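Local coordinates for putative Nitroreductase (Desulfovibrio desulfuricans subsp. desulfuricans str. G20, PDB 3E39), which probably acts as an FMN-dependent oxidoreductase of the nitroreductase family, binding flavin mononucleotide in a two-subunit assembly, at residues A[28-33]-A[115-120]; A[32-37]-A[109-114]; A[103-108]-A[147-152]; A[132-135]-A[139-142]. One frame throughout, in Å; residues are numbered along the deposited sequence.

Interaction 1 (A[28-33]-A[115-120])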
loop_
_atom_site.group_PDB
_atom_site.type_symbol
_atom_site.label_atom_id
_atom_site.label_comp_id
_atom_site.label_asym_id
_atom_site.label_seq_id
_atom_site.Cartn_x
_atom_site.Cartn_y
_atom_site.Cartn_z
ATOM N N ASP A 28 22.298 -8.045 4.892
ATOM C CA ASP A 28 21.529 -8.965 4.083
ATOM C C ASP A 28 20.251 -9.320 4.820
ATOM O O ASP A 28 19.211 -9.472 4.166
ATOM C CB ASP A 28 22.289 -10.268 3.781
ATOM C CG ASP A 28 23.249 -10.140 2.626
ATOM O OD1 ASP A 28 23.264 -9.093 1.947
ATOM O OD2 ASP A 28 23.954 -11.140 2.366
ATOM N N GLU A 29 20.333 -9.482 6.149
ATOM C CA GLU A 29 19.154 -9.842 6.941
ATOM C C GLU A 29 18.106 -8.740 6.908
ATOM O O GLU A 29 16.902 -9.040 6.738
ATOM C CB GLU A 29 19.527 -10.220 8.375
ATOM C CG GLU A 29 18.341 -10.690 9.249
ATOM C CD GLU A 29 17.572 -11.903 8.688
ATOM O OE1 GLU A 29 18.014 -12.561 7.717
ATOM O OE2 GLU A 29 16.502 -12.217 9.241
ATOM N N ALA A 30 18.547 -7.478 7.042
ATOM C CA ALA A 30 17.623 -6.337 6.915
ATOM C C ALA A 30 16.946 -6.373 5.521
ATOM O O ALA A 30 15.707 -6.241 5.423
ATOM C CB ALA A 30 18.314 -5.007 7.146
ATOM N N VAL A 31 17.732 -6.566 4.468
ATOM C CA VAL A 31 17.159 -6.588 3.113
ATOM C C VAL A 31 16.144 -7.738 2.998
ATOM O O VAL A 31 15.031 -7.573 2.432
ATOM C CB VAL A 31 18.240 -6.677 2.005
ATOM C CG1 VAL A 31 17.585 -6.874 0.630
ATOM C CG2 VAL A 31 19.141 -5.396 2.066
ATOM N N ARG A 32 16.515 -8.895 3.538
ATOM C CA ARG A 32 15.622 -10.060 3.518
ATOM C C ARG A 32 14.306 -9.768 4.246
ATOM O O ARG A 32 13.215 -10.082 3.731
ATOM C CB ARG A 32 16.306 -11.290 4.143
ATOM C CG ARG A 32 15.543 -12.567 3.832
ATOM C CD ARG A 32 16.074 -13.761 4.627
ATOM N NE ARG A 32 15.771 -13.626 6.053
ATOM C CZ ARG A 32 14.587 -13.909 6.609
ATOM N NH1 ARG A 32 13.571 -14.344 5.877
ATOM N NH2 ARG A 32 14.422 -13.748 7.921
ATOM N N LEU A 33 14.388 -9.186 5.438
ATOM C CA LEU A 33 13.186 -8.845 6.204
ATOM C C LEU A 33 12.300 -7.839 5.451
ATOM O O LEU A 33 11.059 -7.956 5.487
ATOM C CB LEU A 33 13.512 -8.306 7.589
ATOM C CG LEU A 33 14.111 -9.340 8.533
ATOM C CD1 LEU A 33 14.625 -8.658 9.786
ATOM C CD2 LEU A 33 13.067 -10.453 8.860
ATOM N N LEU A 115 12.927 -1.263 11.118
ATOM C CA LEU A 115 14.315 -1.702 11.278
ATOM C C LEU A 115 15.288 -0.544 11.507
ATOM O O LEU A 115 16.502 -0.742 11.414
ATOM C CB LEU A 115 14.742 -2.539 10.059
ATOM C CG LEU A 115 14.074 -3.908 9.852
ATOM C CD1 LEU A 115 14.394 -4.470 8.492
ATOM C CD2 LEU A 115 14.499 -4.912 10.918
ATOM N N GLN A 116 14.743 0.636 11.828
ATOM C CA GLN A 116 15.486 1.877 12.044
ATOM C C GLN A 116 16.294 2.284 10.815
ATOM O O GLN A 116 17.362 2.897 10.921
ATOM C CB GLN A 116 16.362 1.785 13.297
ATOM C CG GLN A 116 15.529 1.356 14.506
ATOM C CD GLN A 116 16.271 1.402 15.823
ATOM O OE1 GLN A 116 17.350 1.987 15.933
ATOM N NE2 GLN A 116 15.678 0.781 16.846
ATOM N N LEU A 117 15.784 1.923 9.641
ATOM C CA LEU A 117 16.394 2.360 8.401
ATOM C C LEU A 117 15.573 3.501 7.844
ATOM O O LEU A 117 14.403 3.687 8.213
ATOM C CB LEU A 117 16.483 1.220 7.381
ATOM C CG LEU A 117 17.342 0.028 7.758
ATOM C CD1 LEU A 117 17.183 -1.058 6.720
ATOM C CD2 LEU A 117 18.817 0.466 7.906
ATOM N N GLY A 118 16.203 4.293 6.987
ATOM C CA GLY A 118 15.563 5.392 6.269
ATOM C C GLY A 118 15.355 4.919 4.835
ATOM O O GLY A 118 16.210 4.248 4.267
ATOM N N ALA A 119 14.202 5.229 4.272
ATOM C CA ALA A 119 13.879 4.853 2.887
ATOM C C ALA A 119 13.003 5.865 2.194
ATOM O O ALA A 119 12.300 6.645 2.839
ATOM C CB ALA A 119 13.202 3.467 2.836
ATOM N N VAL A 120 13.048 5.830 0.865
ATOM C CA VAL A 120 12.191 6.659 0.041
ATOM C C VAL A 120 11.703 5.901 -1.218
ATOM O O VAL A 120 12.474 5.181 -1.897
ATOM C CB VAL A 120 12.840 8.034 -0.328
ATOM C CG1 VAL A 120 14.201 7.842 -1.079
ATOM C CG2 VAL A 120 11.856 8.884 -1.141
#

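Interaction 2 (A[32-37]-A[109-114])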
loop_
_atom_site.group_PDB
_atom_site.type_symbol
_atom_site.label_atom_id
_atom_site.label_comp_id
_atom_site.label_asym_id
_atom_site.label_seq_id
_atom_site.Cartn_x
_atom_site.Cartn_y
_atom_site.Cartn_z
ATOM N N ARG A 32 16.515 -8.895 3.538
ATOM C CA ARG A 32 15.622 -10.060 3.518
ATOM C C ARG A 32 14.306 -9.768 4.246
ATOM O O ARG A 32 13.215 -10.082 3.731
ATOM C CB ARG A 32 16.306 -11.290 4.143
ATOM C CG ARG A 32 15.543 -12.567 3.832
ATOM C CD ARG A 32 16.074 -13.761 4.627
ATOM N NE ARG A 32 15.771 -13.626 6.053
ATOM C CZ ARG A 32 14.587 -13.909 6.609
ATOM N NH1 ARG A 32 13.571 -14.344 5.877
ATOM N NH2 ARG A 32 14.422 -13.748 7.921
ATOM N N LEU A 33 14.388 -9.186 5.438
ATOM C CA LEU A 33 13.186 -8.845 6.204
ATOM C C LEU A 33 12.300 -7.839 5.451
ATOM O O LEU A 33 11.059 -7.956 5.487
ATOM C CB LEU A 33 13.512 -8.306 7.589
ATOM C CG LEU A 33 14.111 -9.340 8.533
ATOM C CD1 LEU A 33 14.625 -8.658 9.786
ATOM C CD2 LEU A 33 13.067 -10.453 8.860
ATOM N N ILE A 34 12.933 -6.880 4.764
ATOM C CA ILE A 34 12.194 -5.894 3.989
ATOM C C ILE A 34 11.462 -6.594 2.830
ATOM O O ILE A 34 10.275 -6.388 2.597
ATOM C CB ILE A 34 13.098 -4.750 3.498
ATOM C CG1 ILE A 34 13.536 -3.874 4.686
ATOM C CG2 ILE A 34 12.358 -3.870 2.495
ATOM C CD1 ILE A 34 14.727 -2.929 4.387
ATOM N N LEU A 35 12.171 -7.450 2.121
ATOM C CA LEU A 35 11.576 -8.165 0.992
ATOM C C LEU A 35 10.426 -9.069 1.474
ATOM O O LEU A 35 9.383 -9.137 0.824
ATOM C CB LEU A 35 12.636 -8.980 0.263
ATOM C CG LEU A 35 13.673 -8.208 -0.555
ATOM C CD1 LEU A 35 14.767 -9.205 -0.990
ATOM C CD2 LEU A 35 13.051 -7.538 -1.726
ATOM N N GLU A 36 10.613 -9.731 2.620
ATOM C CA GLU A 36 9.549 -10.605 3.206
ATOM C C GLU A 36 8.282 -9.814 3.506
ATOM O O GLU A 36 7.164 -10.317 3.335
ATOM C CB GLU A 36 10.044 -11.292 4.497
ATOM C CG GLU A 36 10.976 -12.485 4.244
ATOM C CD GLU A 36 10.270 -13.667 3.629
ATOM O OE1 GLU A 36 9.063 -13.878 3.897
ATOM O OE2 GLU A 36 10.925 -14.422 2.892
ATOM N N ALA A 37 8.456 -8.579 3.973
ATOM C CA ALA A 37 7.311 -7.666 4.204
ATOM C C ALA A 37 6.609 -7.413 2.865
ATOM O O ALA A 37 5.382 -7.442 2.755
ATOM C CB ALA A 37 7.782 -6.344 4.814
ATOM N N LEU A 109 8.397 -0.025 3.061
ATOM C CA LEU A 109 8.743 1.258 3.688
ATOM C C LEU A 109 8.514 1.181 5.216
ATOM O O LEU A 109 9.316 1.700 5.999
ATOM C CB LEU A 109 7.907 2.399 3.094
ATOM C CG LEU A 109 8.145 2.795 1.639
ATOM C CD1 LEU A 109 7.190 3.953 1.280
ATOM C CD2 LEU A 109 9.641 3.093 1.393
ATOM N N LEU A 110 7.406 0.544 5.630
ATOM C CA LEU A 110 7.111 0.345 7.048
ATOM C C LEU A 110 8.159 -0.604 7.675
ATOM O O LEU A 110 8.653 -0.380 8.784
ATOM C CB LEU A 110 5.693 -0.195 7.244
ATOM C CG LEU A 110 4.575 0.807 6.908
ATOM C CD1 LEU A 110 3.177 0.157 6.946
ATOM C CD2 LEU A 110 4.634 2.028 7.868
ATOM N N ALA A 111 8.508 -1.652 6.941
ATOM C CA ALA A 111 9.516 -2.597 7.397
ATOM C C ALA A 111 10.867 -1.910 7.563
ATOM O O ALA A 111 11.546 -2.118 8.586
ATOM C CB ALA A 111 9.627 -3.794 6.463
ATOM N N ALA A 112 11.245 -1.081 6.590
ATOM C CA ALA A 112 12.508 -0.334 6.692
ATOM C C ALA A 112 12.479 0.554 7.930
ATOM O O ALA A 112 13.427 0.571 8.710
ATOM C CB ALA A 112 12.764 0.500 5.431
ATOM N N HIS A 113 11.394 1.307 8.115
ATOM C CA HIS A 113 11.243 2.161 9.302
ATOM C C HIS A 113 11.370 1.374 10.606
ATOM O O HIS A 113 12.080 1.806 11.549
ATOM C CB HIS A 113 9.889 2.864 9.243
ATOM C CG HIS A 113 9.582 3.686 10.447
ATOM N ND1 HIS A 113 9.991 4.993 10.575
ATOM C CD2 HIS A 113 8.908 3.383 11.581
ATOM C CE1 HIS A 113 9.571 5.466 11.738
ATOM N NE2 HIS A 113 8.910 4.510 12.365
ATOM N N ALA A 114 10.673 0.238 10.665
ATOM C CA ALA A 114 10.680 -0.672 11.832
ATOM C C ALA A 114 12.095 -1.161 12.151
ATOM O O ALA A 114 12.432 -1.435 13.304
ATOM C CB ALA A 114 9.746 -1.878 11.582
#

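Interaction 3 (A[103-108]-A[147-152])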
loop_
_atom_site.group_PDB
_atom_site.type_symbol
_atom_site.label_atom_id
_atom_site.label_comp_id
_atom_site.label_asym_id
_atom_site.label_seq_id
_atom_site.Cartn_x
_atom_site.Cartn_y
_atom_site.Cartn_z
ATOM N N ALA A 103 0.789 -1.538 -2.228
ATOM C CA ALA A 103 0.682 -2.169 -0.894
ATOM C C ALA A 103 1.996 -2.864 -0.538
ATOM O O ALA A 103 2.444 -2.819 0.626
ATOM C CB ALA A 103 -0.487 -3.124 -0.840
ATOM N N ALA A 104 2.638 -3.493 -1.527
ATOM C CA ALA A 104 3.946 -4.122 -1.329
ATOM C C ALA A 104 5.012 -3.076 -0.994
ATOM O O ALA A 104 5.776 -3.245 -0.054
ATOM C CB ALA A 104 4.362 -4.899 -2.571
ATOM N N VAL A 105 5.053 -1.984 -1.760
ATOM C CA VAL A 105 6.012 -0.896 -1.491
ATOM C C VAL A 105 5.768 -0.350 -0.058
ATOM O O VAL A 105 6.690 -0.195 0.707
ATOM C CB VAL A 105 5.999 0.215 -2.562
ATOM C CG1 VAL A 105 6.882 1.395 -2.150
ATOM C CG2 VAL A 105 6.411 -0.280 -3.981
ATOM N N GLN A 106 4.512 -0.078 0.309
ATOM C CA GLN A 106 4.201 0.452 1.611
ATOM C C GLN A 106 4.668 -0.465 2.739
ATOM O O GLN A 106 5.252 0.014 3.692
ATOM C CB GLN A 106 2.691 0.743 1.748
ATOM C CG GLN A 106 2.321 1.459 3.053
ATOM C CD GLN A 106 2.954 2.858 3.229
ATOM O OE1 GLN A 106 3.469 3.474 2.285
ATOM N NE2 GLN A 106 2.836 3.392 4.445
ATOM N N ASN A 107 4.440 -1.779 2.610
ATOM C CA ASN A 107 4.935 -2.734 3.590
ATOM C C ASN A 107 6.449 -2.648 3.737
ATOM O O ASN A 107 6.963 -2.699 4.841
ATOM C CB ASN A 107 4.589 -4.170 3.197
ATOM C CG ASN A 107 3.245 -4.625 3.690
ATOM O OD1 ASN A 107 2.508 -3.879 4.361
ATOM N ND2 ASN A 107 2.920 -5.876 3.375
HETATM N N MSE A 108 7.145 -2.534 2.614
HETATM C CA MSE A 108 8.595 -2.431 2.622
HETATM C C MSE A 108 9.097 -1.143 3.279
HETATM O O MSE A 108 10.072 -1.168 4.017
HETATM C CB MSE A 108 9.154 -2.648 1.219
HETATM C CG MSE A 108 8.993 -4.106 0.796
HETATM SE SE MSE A 108 9.919 -4.596 -0.783
HETATM C CE MSE A 108 8.704 -3.607 -2.048
ATOM N N ALA A 147 8.252 0.799 -9.120
ATOM C CA ALA A 147 8.891 1.713 -8.166
ATOM C C ALA A 147 10.291 1.271 -7.849
ATOM O O ALA A 147 10.627 0.117 -8.078
ATOM C CB ALA A 147 8.083 1.688 -6.838
ATOM N N ALA A 148 11.101 2.186 -7.308
ATOM C CA ALA A 148 12.404 1.838 -6.742
ATOM C C ALA A 148 12.365 2.344 -5.306
ATOM O O ALA A 148 11.894 3.426 -5.076
ATOM C CB ALA A 148 13.559 2.518 -7.490
ATOM N N ILE A 149 12.848 1.566 -4.350
ATOM C CA ILE A 149 12.933 2.010 -2.970
ATOM C C ILE A 149 14.412 2.141 -2.687
ATOM O O ILE A 149 15.156 1.150 -2.814
ATOM C CB ILE A 149 12.372 1.016 -1.950
ATOM C CG1 ILE A 149 10.937 0.662 -2.277
ATOM C CG2 ILE A 149 12.421 1.624 -0.530
ATOM C CD1 ILE A 149 10.321 -0.251 -1.275
ATOM N N ALA A 150 14.828 3.362 -2.358
ATOM C CA ALA A 150 16.207 3.653 -1.979
ATOM C C ALA A 150 16.243 3.612 -0.470
ATOM O O ALA A 150 15.331 4.149 0.162
ATOM C CB ALA A 150 16.629 5.062 -2.481
ATOM N N ALA A 151 17.276 3.006 0.107
ATOM C CA ALA A 151 17.358 2.843 1.551
ATOM C C ALA A 151 18.776 2.907 2.125
ATOM O O ALA A 151 19.761 2.692 1.434
ATOM C CB ALA A 151 16.677 1.503 1.985
ATOM N N GLY A 152 18.838 3.158 3.423
ATOM C CA GLY A 152 20.104 3.192 4.167
ATOM C C GLY A 152 19.843 3.587 5.608
ATOM O O GLY A 152 18.692 3.812 6.006
#

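Interaction 4 (A[132-135]-A[139-142])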
loop_
_atom_site.group_PDB
_atom_site.type_symbol
_atom_site.label_atom_id
_atom_site.label_comp_id
_atom_site.label_asym_id
_atom_site.label_seq_id
_atom_site.Cartn_x
_atom_site.Cartn_y
_atom_site.Cartn_z
ATOM N N LEU A 132 15.427 2.287 -19.488
ATOM C CA LEU A 132 16.104 1.718 -18.328
ATOM C C LEU A 132 16.070 0.180 -18.236
ATOM O O LEU A 132 17.091 -0.432 -17.958
ATOM C CB LEU A 132 15.556 2.359 -17.033
ATOM C CG LEU A 132 16.080 1.858 -15.679
ATOM C CD1 LEU A 132 17.608 2.002 -15.541
ATOM C CD2 LEU A 132 15.334 2.611 -14.578
ATOM N N LEU A 133 14.922 -0.450 -18.467
ATOM C CA LEU A 133 14.837 -1.903 -18.312
ATOM C C LEU A 133 15.793 -2.661 -19.233
ATOM O O LEU A 133 16.556 -3.510 -18.756
ATOM C CB LEU A 133 13.381 -2.393 -18.409
ATOM C CG LEU A 133 12.674 -2.523 -17.043
ATOM C CD1 LEU A 133 12.678 -1.187 -16.241
ATOM C CD2 LEU A 133 11.241 -3.097 -17.176
ATOM N N PRO A 134 15.755 -2.369 -20.541
ATOM C CA PRO A 134 16.728 -3.034 -21.429
ATOM C C PRO A 134 18.196 -2.805 -20.978
ATOM O O PRO A 134 19.019 -3.735 -21.098
ATOM C CB PRO A 134 16.453 -2.384 -22.790
ATOM C CG PRO A 134 15.043 -1.961 -22.728
ATOM C CD PRO A 134 14.825 -1.518 -21.300
ATOM N N ALA A 135 18.503 -1.625 -20.411
ATOM C CA ALA A 135 19.858 -1.319 -19.923
ATOM C C ALA A 135 20.256 -2.215 -18.741
ATOM O O ALA A 135 21.449 -2.416 -18.476
ATOM C CB ALA A 135 19.999 0.167 -19.550
ATOM N N ASP A 139 13.278 -7.291 -19.641
ATOM C CA ASP A 139 12.370 -7.246 -20.769
ATOM C C ASP A 139 11.090 -6.484 -20.395
ATOM O O ASP A 139 10.320 -6.966 -19.567
ATOM C CB ASP A 139 12.050 -8.699 -21.143
ATOM C CG ASP A 139 11.204 -8.833 -22.391
ATOM O OD1 ASP A 139 10.939 -7.826 -23.067
ATOM O OD2 ASP A 139 10.830 -9.996 -22.674
ATOM N N PRO A 140 10.882 -5.295 -20.984
ATOM C CA PRO A 140 9.653 -4.566 -20.687
ATOM C C PRO A 140 8.387 -5.288 -21.156
ATOM O O PRO A 140 7.292 -4.920 -20.734
ATOM C CB PRO A 140 9.831 -3.226 -21.422
ATOM C CG PRO A 140 11.264 -3.162 -21.849
ATOM C CD PRO A 140 11.742 -4.561 -21.938
ATOM N N ALA A 141 8.518 -6.295 -22.022
ATOM C CA ALA A 141 7.363 -7.071 -22.461
ATOM C C ALA A 141 6.978 -8.078 -21.376
ATOM O O ALA A 141 5.863 -8.617 -21.369
ATOM C CB ALA A 141 7.669 -7.792 -23.789
ATOM N N ARG A 142 7.885 -8.325 -20.435
ATOM C CA ARG A 142 7.617 -9.265 -19.356
ATOM C C ARG A 142 7.306 -8.577 -18.039
ATOM O O ARG A 142 6.568 -9.125 -17.223
ATOM C CB ARG A 142 8.804 -10.168 -19.098
ATOM C CG ARG A 142 8.538 -11.236 -18.027
ATOM C CD ARG A 142 7.211 -12.036 -18.303
ATOM N NE ARG A 142 6.888 -12.974 -17.234
ATOM C CZ ARG A 142 7.544 -14.110 -17.016
ATOM N NH1 ARG A 142 8.573 -14.475 -17.787
ATOM N NH2 ARG A 142 7.179 -14.887 -16.009
#

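Interaction 1 (A[28-33]-A[115-120])
Leu115 lays its two methyl branches over one side of helix 28-39, overlapping Ala30 and Leu33, which are one turn apart. Its CD1 reaches the helix backbone: it lies 3.8 Å from Ala30 O and 4.0 Å from Leu33 CB. On the other branch, Leu115 CD2 meets Leu33 CD1, 3.9 Å away, and the two leucine side chains cross at about a right angle. Both leucines hold CG beside their own backbone N (chi1 of Leu115 -67°), which sends the forked ends toward each other. Leu117 comes in next to Leu115, and its CD1 stops 4.1 Å from Ala30 CB. Between these two leucines the chain turns at Gln116, whose positive phi makes it the C-prime residue of a Schellman motif closing helix 94-114; that turn brings Leu115 and Leu117 to the same helix before strand 118-122 starts. Away from the contact, Arg32 takes Glu29 side-on, NE to OE1 at 3.0 Å in a nearly straight bond and NH2 to OE2 at 2.9 Å. Leu9 of the second subunit packs against both Leu33 and Leu115. Across the two segments there is no hydrogen bond or salt bridge, so the join rests on van der Waals packing of methyls on methyls and on the helix backbone, while the charged pair stays on the helix itself.

Interaction 2 (A[32-37]-A[109-114])
Ala37 O accepts a hydrogen bond from the side-chain amide ND2 of Asn107, a polar tie between helix 28-39 and helix 94-114 right beside the place where Ala37 meets Ala111. Within 32-37 and 109-114 themselves the two helices touch only through carbon and backbone atoms. The methyls of Ala37 and Ala111 face each other, CB to CB at 3.6 Å, and Ala111 CB also lies 4.1 Å from Ile34 CA, so one small methyl sits against successive turns of the opposing helix. Having alanine on both sides lets the segments come near: their axes approach to 8.6 Å, and they run roughly antiparallel, with 146° between their directions. Ile34 fills the flank of this alanine pair. Its CG1 branch lies beside the backbone N (chi1 -70°) and continues extended, which brings its end obliquely up to Ala112. Ile34 CG1 is 4.1 Å from Ala112 N, and Ile34 CD1 is 4.1 Å from Ala112 CB. All four touching residues are buried. On helix 28-39, Arg32 NH1 makes a long, weak ion pair with Glu36 OE2. Around the pair, Leu35 turns to strands 50-56 and 80-87, and Ala112 reaches Ala119 of strand 118-122. On another side Leu110 packs on Leu110 of the second subunit, and Ala111 on its Leu9, so helix 94-114 lies between the sheet, helix 28-39 and the partner chain.

Interaction 3 (A[103-108]-A[147-152])
Val105 and Met108 meet Ala147 and Ile149 through aliphatic carbons, and no flat side chain of either segment takes part; the nearby ring is that of Trp121 from strand 118-122, which packs on both Val105 and Ala147. Val105 divides its branches. CG2 goes to Ala147 CB at 3.9 Å, and CG1 goes to Ile149 CD1 at 3.9 Å. The anti placement of CG1 relative to the backbone N (chi1 173°) spreads the two methyls over alternate residues of the strand. Val105 and Ile149 lie alongside one another, heading opposite ways, each side chain reaching past the other. The far end of Ile149 then slips in between Val105 and the next helical turn, where Ile149 CD1 lies 3.7 Å from Met108 CB. Met108 is a selenomethionine with two conformers, so the place of its selenium and CE is doubtful. Val84 packs on Val105 and Met108. Segments 103-108 and 147-152 run almost parallel, 3° apart with axes 10.1 Å from each other: a helix lying lengthwise on an antiparallel sheet, the helix-on-sheet packing of the alpha+beta nitroreductase fold.

Interaction 4 (A[132-135]-A[139-142])
Leu133 and Pro134, in the last turn of helix 129-135, stand opposite Pro140 in the loop that returns to strand 143-152, with Leu133 CA 6.3 Å from Pro140 CA. The helix is kinked at Pro134, whose ring nitrogen makes no bond to the turn before. The side chains of Pro134 and Pro140 cross at about a right angle, and Pro140 CG is the touching atom, 4.0 Å from Pro134 CD. The same CG lies 4.1 Å from Leu133 CB. Leu133 departs from a staggered first torsion (chi1 -94°) and lets CD2 come to 4.1 Å from Pro140 CA, with Leu138 and Phe145 also packed on its side chain. Pro140 sits inside a turn that Asp139 begins. Asp139 OD1 accepts from Ala141 N at 3.0 Å, an Asx turn in which the donor stands above the carboxylate plane, and Arg142 N bonds to Asp139 O at 2.9 Å. No polar bond links the two segments: two rigid rings and a leucine make a small hydrophobic closure near the surface, while the hydrogen bonds within 139-142 shape the loop, and Arg142 and Pro140 O tie it to Asp87 and Arg88.

Overall arrangement
Interactions 1, 2 and 3 form one cluster, their centres 6 to 10 Å apart, while the centre of interaction 4 lies about 20 to 26 Å from theirs. Helix 28-39 serves interactions 1 and 2, and helix 94-114 serves interactions 2 and 3; strand 118-122, following that helix, pairs with strand 143-152 of interaction 3. Along the chain, interactions 1 and 2 start from the same stretch and each interlocks with interaction 3, whereas interaction 4 is a short local closure nested within the loop of interaction 3. The cluster therefore ties early and late parts of the chain around the sheet. All three of its contacts touch the second subunit, and Val120, within 115-120, lines the FMN pocket.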